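Local coordinates for protein PLP-Dependent L-Arginine Hydroxylase MppP (Streptomyces wadayamensis, PDB 6C9B) that is a pyridoxal phosphate-dependent oxidase that acts on L-arginine, giving 4-hydroxy-2-ketoarginine and 2-ketoarginine as products, at residues R31-P36 with S356-P361; S62-A67 with A260-F265; S86-S91 with D249-V254; R107-H112 with S148-V153; V298-P303 with E310-A315. All blocks are in the same frame, centred on the assembly; numbering follows the deposited sequence.

Contact 1 (R31-P36 with S356-P361); sequences RQALSP and SRSTEP
Gln32 CA and Arg357 CA lie 4.2 Å apart where the loop 31-36 passes the turn 356-358, and the two main chains are joined by a bond from Arg31 N to Ser356 O of 2.9 Å with an N-H...O angle of 164°. That carbonyl has a second donor: Arg357 NH1 folds back onto Ser356 O at 2.9 Å, and the two donors arrive from opposite faces of the carbonyl plane. A water adds a further link, donating to Arg31 O and accepting from Ser358 N.

The arginine side chains run side by side in the same direction. The Arg31 chain is extended, and CD, anti to CA (chi2 -177°), sits over the centre of the Arg357 guanidinium, 3.8 Å above its plane, while the two guanidinium planes are turned 84° apart. Like charges thus come close, with Arg31 NE 4.0 Å from Arg357 NH2, probably eased by Asp27, a ligand-pocket residue whose carboxylate pairs with Arg31 NE. Arg357 NE and NH2 are bound in turn by the carbonyls of Asn24 and Asp27. Gln32 CB packs 3.7 Å from Arg357 C.

The contact thus lays the segment after strand 23-24 along the turn between strand 350-354 and helix 359-372, with Gln32 and Ser356 resting on helix 256-291 and Arg31 packing on Leu252 of the second subunit.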
# COMPACT_ATOMS: atom_id res chain seq x y z
N ARG B 31 -6.98 -9.09 15.97
CA ARG B 31 -6.35 -8.43 17.11
C ARG B 31 -6.36 -9.30 18.37
O ARG B 31 -6.03 -8.80 19.45
CB ARG B 31 -7.03 -7.07 17.35
CG ARG B 31 -7.06 -6.16 16.06
CD ARG B 31 -7.67 -4.78 16.28
NE ARG B 31 -7.77 -4.04 15.01
CZ ARG B 31 -6.75 -3.38 14.44
NH1 ARG B 31 -5.55 -3.38 15.00
NH2 ARG B 31 -6.94 -2.74 13.30
N GLN B 32 -6.69 -10.59 18.26
CA GLN B 32 -6.58 -11.48 19.42
C GLN B 32 -5.11 -11.75 19.74
O GLN B 32 -4.20 -11.42 18.97
CB GLN B 32 -7.32 -12.79 19.17
CG GLN B 32 -6.71 -13.64 18.05
CD GLN B 32 -7.31 -13.37 16.67
OE1 GLN B 32 -7.67 -12.24 16.30
NE2 GLN B 32 -7.43 -14.44 15.89
N ALA B 33 -4.88 -12.38 20.88
CA ALA B 33 -3.53 -12.72 21.28
C ALA B 33 -2.92 -13.74 20.32
O ALA B 33 -3.62 -14.58 19.75
CB ALA B 33 -3.51 -13.28 22.70
N LEU B 34 -1.60 -13.67 20.17
CA LEU B 34 -0.88 -14.72 19.46
C LEU B 34 -1.00 -16.04 20.20
O LEU B 34 -0.98 -16.08 21.43
CB LEU B 34 0.60 -14.36 19.38
CG LEU B 34 0.94 -13.13 18.54
CD1 LEU B 34 2.30 -12.58 18.90
CD2 LEU B 34 0.86 -13.47 17.09
N SER B 35 -1.07 -17.13 19.44
CA SER B 35 -0.92 -18.45 20.04
C SER B 35 0.54 -18.69 20.41
O SER B 35 1.43 -17.98 19.95
CB SER B 35 -1.38 -19.53 19.06
OG SER B 35 -0.44 -19.63 18.00
N PRO B 36 0.82 -19.68 21.26
CA PRO B 36 2.23 -19.99 21.57
C PRO B 36 3.08 -20.26 20.35
O PRO B 36 4.24 -19.83 20.28
CB PRO B 36 2.12 -21.22 22.47
CG PRO B 36 0.76 -21.12 23.08
CD PRO B 36 -0.11 -20.52 22.03
N SER B 356 -12.47 -11.43 15.58
CA SER B 356 -11.03 -11.68 15.74
C SER B 356 -10.50 -10.77 16.84
O SER B 356 -9.77 -9.80 16.60
CB SER B 356 -10.28 -11.48 14.43
OG SER B 356 -10.69 -12.46 13.49
N ARG B 357 -10.88 -11.13 18.06
CA ARG B 357 -10.66 -10.36 19.27
C ARG B 357 -10.48 -11.35 20.41
O ARG B 357 -11.06 -12.44 20.39
CB ARG B 357 -11.85 -9.46 19.62
CG ARG B 357 -12.15 -8.38 18.61
CD ARG B 357 -11.04 -7.40 18.56
NE ARG B 357 -11.37 -6.23 17.74
CZ ARG B 357 -11.26 -6.17 16.42
NH1 ARG B 357 -10.80 -7.21 15.71
NH2 ARG B 357 -11.60 -5.06 15.82
N SER B 358 -9.69 -10.97 21.40
CA SER B 358 -9.66 -11.77 22.61
C SER B 358 -11.07 -11.87 23.19
O SER B 358 -11.86 -10.93 23.10
CB SER B 358 -8.68 -11.15 23.61
OG SER B 358 -7.36 -11.30 23.13
N THR B 359 -11.38 -13.03 23.76
CA THR B 359 -12.76 -13.30 24.12
C THR B 359 -13.24 -12.36 25.22
O THR B 359 -14.41 -11.96 25.22
CB THR B 359 -12.90 -14.77 24.55
OG1 THR B 359 -12.43 -15.60 23.48
CG2 THR B 359 -14.34 -15.13 24.85
N GLU B 360 -12.35 -11.99 26.14
CA GLU B 360 -12.77 -11.19 27.29
C GLU B 360 -13.25 -9.80 26.90
O GLU B 360 -14.35 -9.41 27.32
CB GLU B 360 -11.63 -11.16 28.32
CG GLU B 360 -11.27 -12.54 28.90
CD GLU B 360 -10.39 -13.42 27.99
OE1 GLU B 360 -9.97 -12.99 26.89
OE2 GLU B 360 -10.11 -14.57 28.40
N PRO B 361 -12.52 -9.01 26.11
CA PRO B 361 -13.08 -7.73 25.66
C PRO B 361 -14.25 -7.90 24.70
O PRO B 361 -15.15 -7.05 24.68
CB PRO B 361 -11.89 -7.03 24.99
CG PRO B 361 -10.94 -8.12 24.65
CD PRO B 361 -11.12 -9.19 25.68
O HOH W 1 -8.32 -8.47 21.11

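Contact 2 (S62-A67 with A260-F265); sequences SEAHQA and ALIREF
Glu63 and Arg263 form the salt bridge between the helices, Arg263 NH1 donating to Glu63 OE2 at 2.9 Å. The bond is bent, with an N-H...O angle of 138°; the nitrogen meets the oxygen nearly along its C-O axis, and the carboxylate and guanidinium planes are 50° apart. On the other side of the guanidinium, Arg263 NE and NH2 both hold OE2 of the adjacent Glu264, NE at 2.9 Å, so one arginine bridges two acids in a small charge network. The network reaches further: Glu51 also pairs with Arg263 NH1, and Arg55 takes the other oxygen of Glu63, which probably offsets the charges gathered here.

The aliphatic part of Arg263 does the packing beneath. Its CG is anti to the backbone N, near Glu63 O; the side chains of Arg263 and Glu63 run side by side, pointing the same way, and Arg263 CD lies 3.7 Å from Glu63 CB. Further in, Arg263 CB faces Ala64 CA at 3.9 Å. Ala64 CB meets Ile262 CG2 at 4.3 Å, and Ala67 CB rests 4.1 Å from Arg263 O. With alanines at the interface, the segment axes come as near as 8.0 Å, crossing at 33°.

This is plain helix packing away from the active site: it sets helix 57-71 against the early part of the long helix 256-291, while helices 36-43 and 45-54 cover other sides of 260-265.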
# COMPACT_ATOMS: atom_id res chain seq x y z
N SER B 62 8.35 -17.31 -3.28
CA SER B 62 7.81 -18.58 -3.78
C SER B 62 7.41 -19.50 -2.63
O SER B 62 6.40 -20.20 -2.71
CB SER B 62 8.83 -19.26 -4.68
OG SER B 62 8.84 -18.67 -5.97
N GLU B 63 8.20 -19.51 -1.55
CA GLU B 63 7.87 -20.36 -0.41
C GLU B 63 6.64 -19.84 0.33
O GLU B 63 5.83 -20.63 0.83
CB GLU B 63 9.07 -20.44 0.54
CG GLU B 63 10.31 -21.03 -0.12
CD GLU B 63 11.58 -20.85 0.69
OE1 GLU B 63 12.59 -21.47 0.29
OE2 GLU B 63 11.60 -20.10 1.69
N ALA B 64 6.51 -18.52 0.44
CA ALA B 64 5.35 -17.93 1.09
C ALA B 64 4.07 -18.26 0.32
O ALA B 64 3.08 -18.70 0.90
CB ALA B 64 5.51 -16.41 1.21
N HIS B 65 4.11 -18.11 -1.01
CA HIS B 65 2.95 -18.45 -1.81
C HIS B 65 2.62 -19.94 -1.70
O HIS B 65 1.47 -20.33 -1.46
CB HIS B 65 3.18 -18.08 -3.28
CG HIS B 65 3.29 -16.60 -3.53
ND1 HIS B 65 3.67 -16.09 -4.76
CD2 HIS B 65 3.07 -15.53 -2.74
CE1 HIS B 65 3.70 -14.77 -4.70
NE2 HIS B 65 3.35 -14.41 -3.48
N GLN B 66 3.62 -20.81 -1.87
CA GLN B 66 3.35 -22.24 -1.77
C GLN B 66 2.70 -22.57 -0.43
O GLN B 66 1.70 -23.29 -0.36
CB GLN B 66 4.62 -23.07 -1.96
CG GLN B 66 4.35 -24.56 -1.73
CD GLN B 66 5.24 -25.46 -2.57
OE1 GLN B 66 4.76 -26.18 -3.45
NE2 GLN B 66 6.54 -25.43 -2.29
N ALA B 67 3.22 -22.00 0.65
CA ALA B 67 2.70 -22.33 1.97
C ALA B 67 1.25 -21.88 2.12
O ALA B 67 0.42 -22.63 2.66
CB ALA B 67 3.57 -21.71 3.06
N ALA B 260 8.42 -13.76 4.51
CA ALA B 260 8.90 -14.77 5.45
C ALA B 260 7.88 -14.99 6.56
O ALA B 260 7.61 -16.13 6.96
CB ALA B 260 10.25 -14.36 6.02
N LEU B 261 7.30 -13.91 7.08
CA LEU B 261 6.29 -14.06 8.12
C LEU B 261 5.08 -14.83 7.61
O LEU B 261 4.55 -15.69 8.32
CB LEU B 261 5.87 -12.68 8.65
CG LEU B 261 6.80 -12.02 9.66
CD1 LEU B 261 6.36 -10.60 9.91
CD2 LEU B 261 6.75 -12.82 10.97
N ILE B 262 4.63 -14.53 6.39
CA ILE B 262 3.49 -15.24 5.83
C ILE B 262 3.81 -16.72 5.71
O ILE B 262 2.97 -17.60 5.99
CB ILE B 262 3.13 -14.64 4.46
CG1 ILE B 262 2.54 -13.25 4.66
CG2 ILE B 262 2.16 -15.57 3.71
CD1 ILE B 262 2.41 -12.46 3.37
N ARG B 263 5.03 -17.03 5.27
CA ARG B 263 5.45 -18.42 5.17
C ARG B 263 5.37 -19.11 6.53
O ARG B 263 4.84 -20.22 6.64
CB ARG B 263 6.88 -18.48 4.63
CG ARG B 263 7.45 -19.88 4.42
CD ARG B 263 8.93 -19.78 4.14
NE ARG B 263 9.66 -19.33 5.33
CZ ARG B 263 10.85 -18.76 5.31
NH1 ARG B 263 11.50 -18.59 4.17
NH2 ARG B 263 11.41 -18.37 6.44
N GLU B 264 5.90 -18.46 7.58
CA GLU B 264 5.94 -19.10 8.89
C GLU B 264 4.55 -19.23 9.50
O GLU B 264 4.22 -20.27 10.09
CB GLU B 264 6.87 -18.32 9.82
CG GLU B 264 8.30 -18.30 9.36
CD GLU B 264 8.86 -19.70 9.18
OE1 GLU B 264 8.69 -20.55 10.08
OE2 GLU B 264 9.44 -19.97 8.10
N PHE B 265 3.72 -18.19 9.39
CA PHE B 265 2.37 -18.27 9.93
C PHE B 265 1.55 -19.32 9.19
O PHE B 265 0.73 -20.02 9.80
CB PHE B 265 1.68 -16.89 9.87
CG PHE B 265 1.89 -16.06 11.13
CD1 PHE B 265 3.11 -15.45 11.38
CD2 PHE B 265 0.88 -15.92 12.05
CE1 PHE B 265 3.31 -14.71 12.56
CE2 PHE B 265 1.07 -15.18 13.23
CZ PHE B 265 2.27 -14.59 13.47

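Contact 3 (S86-S91 with D249-V254); sequences SCYSSS and DILLGV
Tyr88 and Leu251 meet where strand 84-87 of the large seven-stranded sheet turns toward helix 90-101, whose N-terminal turn serves the cofactor in this aminotransferase-type fold: Ser91 OG binds the phosphate of the lysine-linked pyridoxal and also the ligand.

The apolar contacts dominate. Side chains of Tyr88 and Leu251 reach toward each other tip to tip, and Leu251 CD1 makes a CH-pi contact, 3.8 Å from the ring centroid and 11° off the normal. Leu251 CB lies 3.6 Å from Tyr88 OH. Val254 spreads its two methyls: CG2 packs 3.8 Å from Ser86 CB, and CG1 presses on the peptide after Cys87.

Polar links run through water. One donates to both Tyr88 OH and Ile250 O, lying at the edge of the ring and in its plane; another accepts from the hydroxyl and donates to Gly253 O, at 2.9 Å. Tyr88 packs on Ser89 of the second subunit, which places this contact at the dimer interface, and its hydroxyl has a weak bond to Lys229 of that subunit. On the strand side, Ser86 O is bound by Tyr247 OH, with the Leu251 CD1 methyl 3.7 Å from the same oxygen.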
# COMPACT_ATOMS: atom_id res chain seq x y z
N SER B 86 2.59 -9.94 -5.54
CA SER B 86 2.44 -9.66 -4.11
C SER B 86 2.34 -8.15 -3.91
O SER B 86 3.24 -7.40 -4.32
CB SER B 86 3.61 -10.23 -3.29
OG SER B 86 3.77 -11.63 -3.50
N CYS B 87 1.23 -7.71 -3.32
CA CYS B 87 0.92 -6.30 -3.12
C CYS B 87 0.93 -6.00 -1.63
O CYS B 87 0.77 -6.90 -0.79
CB CYS B 87 -0.46 -5.95 -3.69
SG CYS B 87 -0.60 -6.43 -5.43
N TYR B 88 1.07 -4.71 -1.29
CA TYR B 88 1.03 -4.32 0.13
C TYR B 88 -0.26 -4.74 0.82
O TYR B 88 -0.25 -4.98 2.04
CB TYR B 88 1.19 -2.81 0.27
CG TYR B 88 2.43 -2.23 -0.33
CD1 TYR B 88 3.69 -2.63 0.10
CD2 TYR B 88 2.36 -1.26 -1.30
CE1 TYR B 88 4.85 -2.08 -0.44
CE2 TYR B 88 3.50 -0.69 -1.82
CZ TYR B 88 4.74 -1.11 -1.39
OH TYR B 88 5.88 -0.58 -1.91
N SER B 89 -1.36 -4.83 0.11
CA SER B 89 -2.62 -5.21 0.72
C SER B 89 -3.57 -5.62 -0.38
O SER B 89 -3.34 -5.32 -1.56
CB SER B 89 -3.26 -4.06 1.49
OG SER B 89 -3.68 -3.07 0.56
N SER B 90 -4.65 -6.26 0.03
CA SER B 90 -5.68 -6.60 -0.94
C SER B 90 -6.32 -5.36 -1.54
O SER B 90 -6.69 -5.37 -2.72
CB SER B 90 -6.73 -7.49 -0.26
OG SER B 90 -7.92 -7.61 -1.02
N SER B 91 -6.47 -4.29 -0.76
CA SER B 91 -7.01 -3.07 -1.36
C SER B 91 -6.06 -2.46 -2.39
O SER B 91 -6.53 -1.86 -3.36
CB SER B 91 -7.32 -2.03 -0.30
OG SER B 91 -8.34 -2.49 0.57
N ASP B 249 3.88 0.21 -11.77
CA ASP B 249 3.88 1.65 -11.51
C ASP B 249 3.73 1.94 -10.02
O ASP B 249 4.17 3.00 -9.57
CB ASP B 249 2.72 2.32 -12.26
CG ASP B 249 2.90 2.32 -13.77
OD1 ASP B 249 4.03 2.17 -14.27
OD2 ASP B 249 1.89 2.54 -14.47
N ILE B 250 3.12 1.03 -9.27
CA ILE B 250 2.86 1.27 -7.85
C ILE B 250 3.97 0.70 -6.97
O ILE B 250 4.30 1.31 -5.95
CB ILE B 250 1.47 0.71 -7.46
CG1 ILE B 250 0.40 1.55 -8.17
CG2 ILE B 250 1.25 0.78 -5.92
CD1 ILE B 250 -0.98 1.09 -7.97
N LEU B 251 4.55 -0.45 -7.31
CA LEU B 251 5.52 -1.04 -6.39
C LEU B 251 6.42 -2.05 -7.10
O LEU B 251 6.05 -2.64 -8.13
CB LEU B 251 4.85 -1.72 -5.19
CG LEU B 251 4.11 -3.06 -5.36
CD1 LEU B 251 3.92 -3.80 -4.04
CD2 LEU B 251 2.75 -2.88 -6.01
N LEU B 252 7.61 -2.21 -6.52
CA LEU B 252 8.60 -3.21 -6.93
C LEU B 252 8.29 -4.59 -6.35
O LEU B 252 8.65 -5.61 -6.95
CB LEU B 252 9.97 -2.70 -6.50
CG LEU B 252 11.26 -3.32 -7.03
CD1 LEU B 252 11.44 -2.95 -8.49
CD2 LEU B 252 12.45 -2.86 -6.17
N GLY B 253 7.63 -4.65 -5.21
CA GLY B 253 7.37 -5.90 -4.52
C GLY B 253 7.18 -5.58 -3.05
O GLY B 253 7.22 -4.42 -2.65
N VAL B 254 6.93 -6.62 -2.26
CA VAL B 254 6.71 -6.43 -0.84
C VAL B 254 7.97 -6.83 -0.08
O VAL B 254 8.89 -7.44 -0.63
CB VAL B 254 5.48 -7.18 -0.32
CG1 VAL B 254 4.22 -6.70 -1.06
CG2 VAL B 254 5.66 -8.66 -0.50
O HOH W 2 5.47 1.45 -3.64
O HOH W 3 8.63 -1.88 -2.18

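Contact 4 (R107-H112 with S148-V153); sequences RVALVH and SSVGCV
Arg107 and Ser149 bond at the start of a parallel strand pair, 107-112 beside 152-156, in the large mixed sheet of the fold-type I pyridoxal phosphate domain. The side chain of Arg107 curls over the turn that leads into the second strand. Its CB lies 3.6 Å from Ser149 O and also borders the CG1 methyl of Val150. CG and CD continue past the same carbonyl, and the chain bends at chi3 (-46°) to bring NE back to it. The result is an almost straight bond from Arg107 NE to Ser149 O, 3.2 Å with an N-H...O angle of 174°; the oxygen is in the guanidinium plane, while the donor sits above the carbonyl plane. NH1 then donates to Ser149 OG at 3.0 Å, so the guanidinium grips backbone and hydroxyl side-on with two nitrogens. Ser149 OG is also bonded to Leu146 O, one turn back in helix 144-149, and Arg107 NH2 makes a long, weak ion pair with Asp128 on the outermost strand.

Beyond these bonds the backbones join: Gly151 N donates to Arg107 O at 2.9 Å, and Ala109 N to Cys152 O at 2.9 Å. On one face Ala109 CB packs 4.2 Å from Val153 CG2. On the other, both methyls of Val108 touch Cys152 CB. Val153 CA makes a CA-H...O contact with Ala109 O at 3.4 Å.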
# COMPACT_ATOMS: atom_id res chain seq x y z
N ARG B 107 -18.64 -1.34 -17.21
CA ARG B 107 -19.58 -1.72 -16.15
C ARG B 107 -19.15 -3.04 -15.51
O ARG B 107 -18.63 -3.94 -16.20
CB ARG B 107 -21.02 -1.85 -16.70
CG ARG B 107 -21.46 -0.70 -17.60
CD ARG B 107 -22.96 -0.41 -17.49
NE ARG B 107 -23.78 -1.62 -17.55
CZ ARG B 107 -24.98 -1.74 -17.01
NH1 ARG B 107 -25.64 -2.89 -17.13
NH2 ARG B 107 -25.53 -0.74 -16.33
N VAL B 108 -19.37 -3.16 -14.20
CA VAL B 108 -18.99 -4.35 -13.43
C VAL B 108 -20.20 -4.81 -12.63
O VAL B 108 -20.86 -3.99 -11.98
CB VAL B 108 -17.82 -4.04 -12.47
CG1 VAL B 108 -17.44 -5.22 -11.61
CG2 VAL B 108 -16.63 -3.56 -13.26
N ALA B 109 -20.52 -6.10 -12.71
CA ALA B 109 -21.52 -6.69 -11.82
C ALA B 109 -20.81 -7.06 -10.52
O ALA B 109 -19.77 -7.71 -10.55
CB ALA B 109 -22.17 -7.90 -12.48
N LEU B 110 -21.35 -6.58 -9.39
CA LEU B 110 -20.70 -6.72 -8.10
C LEU B 110 -21.69 -7.24 -7.06
O LEU B 110 -22.82 -6.77 -6.98
CB LEU B 110 -20.14 -5.38 -7.62
CG LEU B 110 -19.50 -5.33 -6.25
CD1 LEU B 110 -18.28 -6.23 -6.15
CD2 LEU B 110 -19.09 -3.93 -5.96
N VAL B 111 -21.25 -8.24 -6.30
CA VAL B 111 -22.13 -8.78 -5.25
C VAL B 111 -22.49 -7.69 -4.25
O VAL B 111 -21.69 -6.80 -3.93
CB VAL B 111 -21.48 -9.99 -4.56
CG1 VAL B 111 -20.17 -9.61 -3.84
CG2 VAL B 111 -22.46 -10.64 -3.61
N HIS B 112 -23.73 -7.73 -3.77
CA HIS B 112 -24.29 -6.70 -2.91
C HIS B 112 -25.05 -7.43 -1.80
O HIS B 112 -25.91 -8.26 -2.10
CB HIS B 112 -25.22 -5.80 -3.72
CG HIS B 112 -25.83 -4.69 -2.94
ND1 HIS B 112 -27.16 -4.69 -2.55
CD2 HIS B 112 -25.32 -3.52 -2.49
CE1 HIS B 112 -27.43 -3.58 -1.89
NE2 HIS B 112 -26.33 -2.85 -1.84
N SER B 148 -24.01 -9.62 -21.06
CA SER B 148 -23.69 -8.86 -22.25
C SER B 148 -23.55 -7.37 -21.98
O SER B 148 -23.07 -6.64 -22.85
CB SER B 148 -24.75 -9.08 -23.33
OG SER B 148 -25.93 -8.35 -23.05
N SER B 149 -23.93 -6.91 -20.79
CA SER B 149 -23.82 -5.50 -20.44
C SER B 149 -22.66 -5.18 -19.50
O SER B 149 -22.43 -4.00 -19.24
CB SER B 149 -25.11 -5.02 -19.78
OG SER B 149 -25.27 -5.58 -18.50
N VAL B 150 -21.93 -6.17 -18.98
CA VAL B 150 -20.81 -5.88 -18.09
C VAL B 150 -19.56 -6.54 -18.65
O VAL B 150 -19.61 -7.52 -19.40
CB VAL B 150 -21.05 -6.35 -16.64
CG1 VAL B 150 -22.28 -5.67 -16.07
CG2 VAL B 150 -21.21 -7.87 -16.58
N GLY B 151 -18.41 -6.01 -18.24
CA GLY B 151 -17.13 -6.55 -18.66
C GLY B 151 -16.47 -7.42 -17.62
O GLY B 151 -15.44 -8.06 -17.89
N CYS B 152 -17.04 -7.43 -16.41
CA CYS B 152 -16.47 -8.12 -15.26
C CYS B 152 -17.61 -8.42 -14.30
O CYS B 152 -18.52 -7.60 -14.14
CB CYS B 152 -15.41 -7.27 -14.56
SG CYS B 152 -14.69 -7.98 -13.11
N VAL B 153 -17.55 -9.61 -13.71
CA VAL B 153 -18.39 -10.02 -12.59
C VAL B 153 -17.45 -10.20 -11.42
O VAL B 153 -16.44 -10.90 -11.54
CB VAL B 153 -19.13 -11.34 -12.89
CG1 VAL B 153 -19.90 -11.80 -11.67
CG2 VAL B 153 -20.07 -11.19 -14.09

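Contact 5 (V298-P303 with E310-A315); sequences VSFPDP and ERVAFA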
# COMPACT_ATOMS: atom_id res chain seq x y z
N VAL B 298 -33.94 -9.03 18.50
CA VAL B 298 -32.61 -9.32 17.96
C VAL B 298 -32.66 -10.60 17.15
O VAL B 298 -33.35 -11.57 17.52
CB VAL B 298 -31.57 -9.45 19.08
CG1 VAL B 298 -30.22 -9.87 18.51
CG2 VAL B 298 -31.42 -8.14 19.84
N SER B 299 -31.93 -10.62 16.04
CA SER B 299 -31.75 -11.84 15.27
C SER B 299 -30.40 -11.80 14.59
O SER B 299 -29.75 -10.75 14.49
CB SER B 299 -32.87 -12.02 14.24
OG SER B 299 -32.86 -10.95 13.32
N PHE B 300 -30.01 -12.96 14.07
CA PHE B 300 -28.72 -13.12 13.40
C PHE B 300 -28.93 -13.47 11.94
O PHE B 300 -29.40 -14.58 11.64
CB PHE B 300 -27.90 -14.18 14.11
CG PHE B 300 -27.44 -13.72 15.45
CD1 PHE B 300 -26.26 -13.00 15.56
CD2 PHE B 300 -28.20 -13.93 16.57
CE1 PHE B 300 -25.84 -12.53 16.77
CE2 PHE B 300 -27.78 -13.45 17.80
CZ PHE B 300 -26.61 -12.75 17.88
N PRO B 301 -28.66 -12.54 11.02
CA PRO B 301 -29.03 -12.79 9.61
C PRO B 301 -28.24 -13.89 8.94
O PRO B 301 -28.73 -14.43 7.94
CB PRO B 301 -28.77 -11.44 8.93
CG PRO B 301 -28.10 -10.59 9.89
CD PRO B 301 -28.29 -11.13 11.26
N ASP B 302 -27.06 -14.26 9.45
CA ASP B 302 -26.18 -15.24 8.79
C ASP B 302 -25.94 -16.43 9.71
O ASP B 302 -24.83 -16.60 10.24
CB ASP B 302 -24.88 -14.55 8.40
CG ASP B 302 -25.11 -13.20 7.74
OD1 ASP B 302 -25.91 -13.17 6.77
OD2 ASP B 302 -24.54 -12.20 8.20
N PRO B 303 -26.95 -17.27 9.94
CA PRO B 303 -26.80 -18.32 10.95
C PRO B 303 -25.67 -19.28 10.68
O PRO B 303 -25.09 -19.81 11.64
CB PRO B 303 -28.17 -19.04 10.93
CG PRO B 303 -28.87 -18.59 9.68
CD PRO B 303 -28.32 -17.23 9.38
N GLU B 310 -19.54 -10.70 12.38
CA GLU B 310 -20.89 -11.17 12.68
C GLU B 310 -21.87 -10.02 12.58
O GLU B 310 -21.75 -9.04 13.32
CB GLU B 310 -20.93 -11.80 14.09
CG GLU B 310 -22.30 -12.24 14.57
CD GLU B 310 -22.79 -13.55 13.94
OE1 GLU B 310 -22.14 -14.08 13.01
OE2 GLU B 310 -23.84 -14.05 14.39
N ARG B 311 -22.90 -10.18 11.75
CA ARG B 311 -23.99 -9.22 11.67
C ARG B 311 -25.04 -9.53 12.73
O ARG B 311 -25.37 -10.69 12.99
CB ARG B 311 -24.66 -9.25 10.30
CG ARG B 311 -23.75 -8.85 9.15
CD ARG B 311 -24.57 -8.50 7.92
NE ARG B 311 -25.28 -9.65 7.38
CZ ARG B 311 -26.13 -9.58 6.36
NH1 ARG B 311 -26.38 -8.41 5.81
NH2 ARG B 311 -26.75 -10.67 5.90
N VAL B 312 -25.58 -8.47 13.32
CA VAL B 312 -26.67 -8.57 14.28
C VAL B 312 -27.76 -7.60 13.82
O VAL B 312 -27.47 -6.44 13.50
CB VAL B 312 -26.21 -8.25 15.71
CG1 VAL B 312 -25.65 -6.88 15.80
CG2 VAL B 312 -27.36 -8.41 16.69
N ALA B 313 -29.00 -8.08 13.74
CA ALA B 313 -30.13 -7.28 13.32
C ALA B 313 -31.02 -6.97 14.51
O ALA B 313 -31.12 -7.76 15.46
CB ALA B 313 -30.98 -7.98 12.27
N PHE B 314 -31.70 -5.84 14.45
CA PHE B 314 -32.62 -5.49 15.52
C PHE B 314 -33.88 -4.90 14.91
O PHE B 314 -33.84 -4.25 13.87
CB PHE B 314 -31.98 -4.51 16.52
CG PHE B 314 -30.83 -3.79 15.98
CD1 PHE B 314 -31.02 -2.65 15.23
CD2 PHE B 314 -29.55 -4.27 16.17
CE1 PHE B 314 -29.94 -1.99 14.69
CE2 PHE B 314 -28.48 -3.63 15.65
CZ PHE B 314 -28.67 -2.48 14.91
N ALA B 315 -35.00 -5.19 15.54
CA ALA B 315 -36.22 -4.48 15.20
C ALA B 315 -36.29 -3.23 16.06
O ALA B 315 -35.82 -3.22 17.20
CB ALA B 315 -37.44 -5.38 15.41
O HOH W 4 -25.50 -13.23 11.74
O HOH W 5 -22.81 -12.55 10.17
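Asp302 and Arg311 are joined by a two-bond, side-on salt bridge: Arg311 NE donates to Asp302 OD2 and Arg311 NH2 to Asp302 OD1, each at 2.8 Å. Both carboxylate oxygens use their syn lone pairs, and carboxylate and guanidinium planes are only 2° apart, although the side chains cross at about a right angle. The bend of Arg311 at chi3 (-66°) puts NE beside Asp302 OD2, while Pro301 CG covers one face of the guanidinium.

In the backbone, Ser299 and Ala313 pair N to O in both directions as an antiparallel hydrogen-bonded pair: Ser299 N donates to Ala313 O at 3.0 Å, and Ala313 N to Ser299 O at 2.9 Å. Ala313 O also receives the CA-H of Val298. Where 298-303 departs from the strand pairing, water serves polar atoms on both segments. One water accepts from Asp302 N and lies 2.8 Å from Arg311 O; another accepts from Arg311 N and lies 2.6 Å from Asp302 OD2, though each has more acceptors around it than protons to give. Glu310 relies on Arg289 and Arg285 of helix 256-291 for its two oxygens, and Arg289 also binds the carbonyls of Asp302 and Pro303.

Apolar packing fills in between. Val298 CG1 meets Val312 CG2 at 3.7 Å, and Phe300 lies against the same valine and helix 256-291. The whole is a beta hairpin, strands 298-299 and 309-314, at the edge of the smaller five-stranded sheet, joined through 309-314 to strand 350-354.

In the fold
Contact 1 opens first, at 31-36, and closes last, at 356-361, so the other four lie within its loop. Contact 2 joins helix 57-71 to helix 256-291; contact 3 sits within contact 2, and contact 4 within contact 3, so four loops nest one within the next, without crossing. Contact 5 is a local hairpin in series with contacts 2 to 4. Contacts 3 and 4 serve the large sheet; contact 5 serves the smaller one, and contact 1 ties the N-terminal segment to the turn that opens the last helix, 359-372. Direct touches are few: Leu34 meets Phe265, linking contacts 1 and 2, and His65 probably bonds to Ser86, linking contacts 2 and 3.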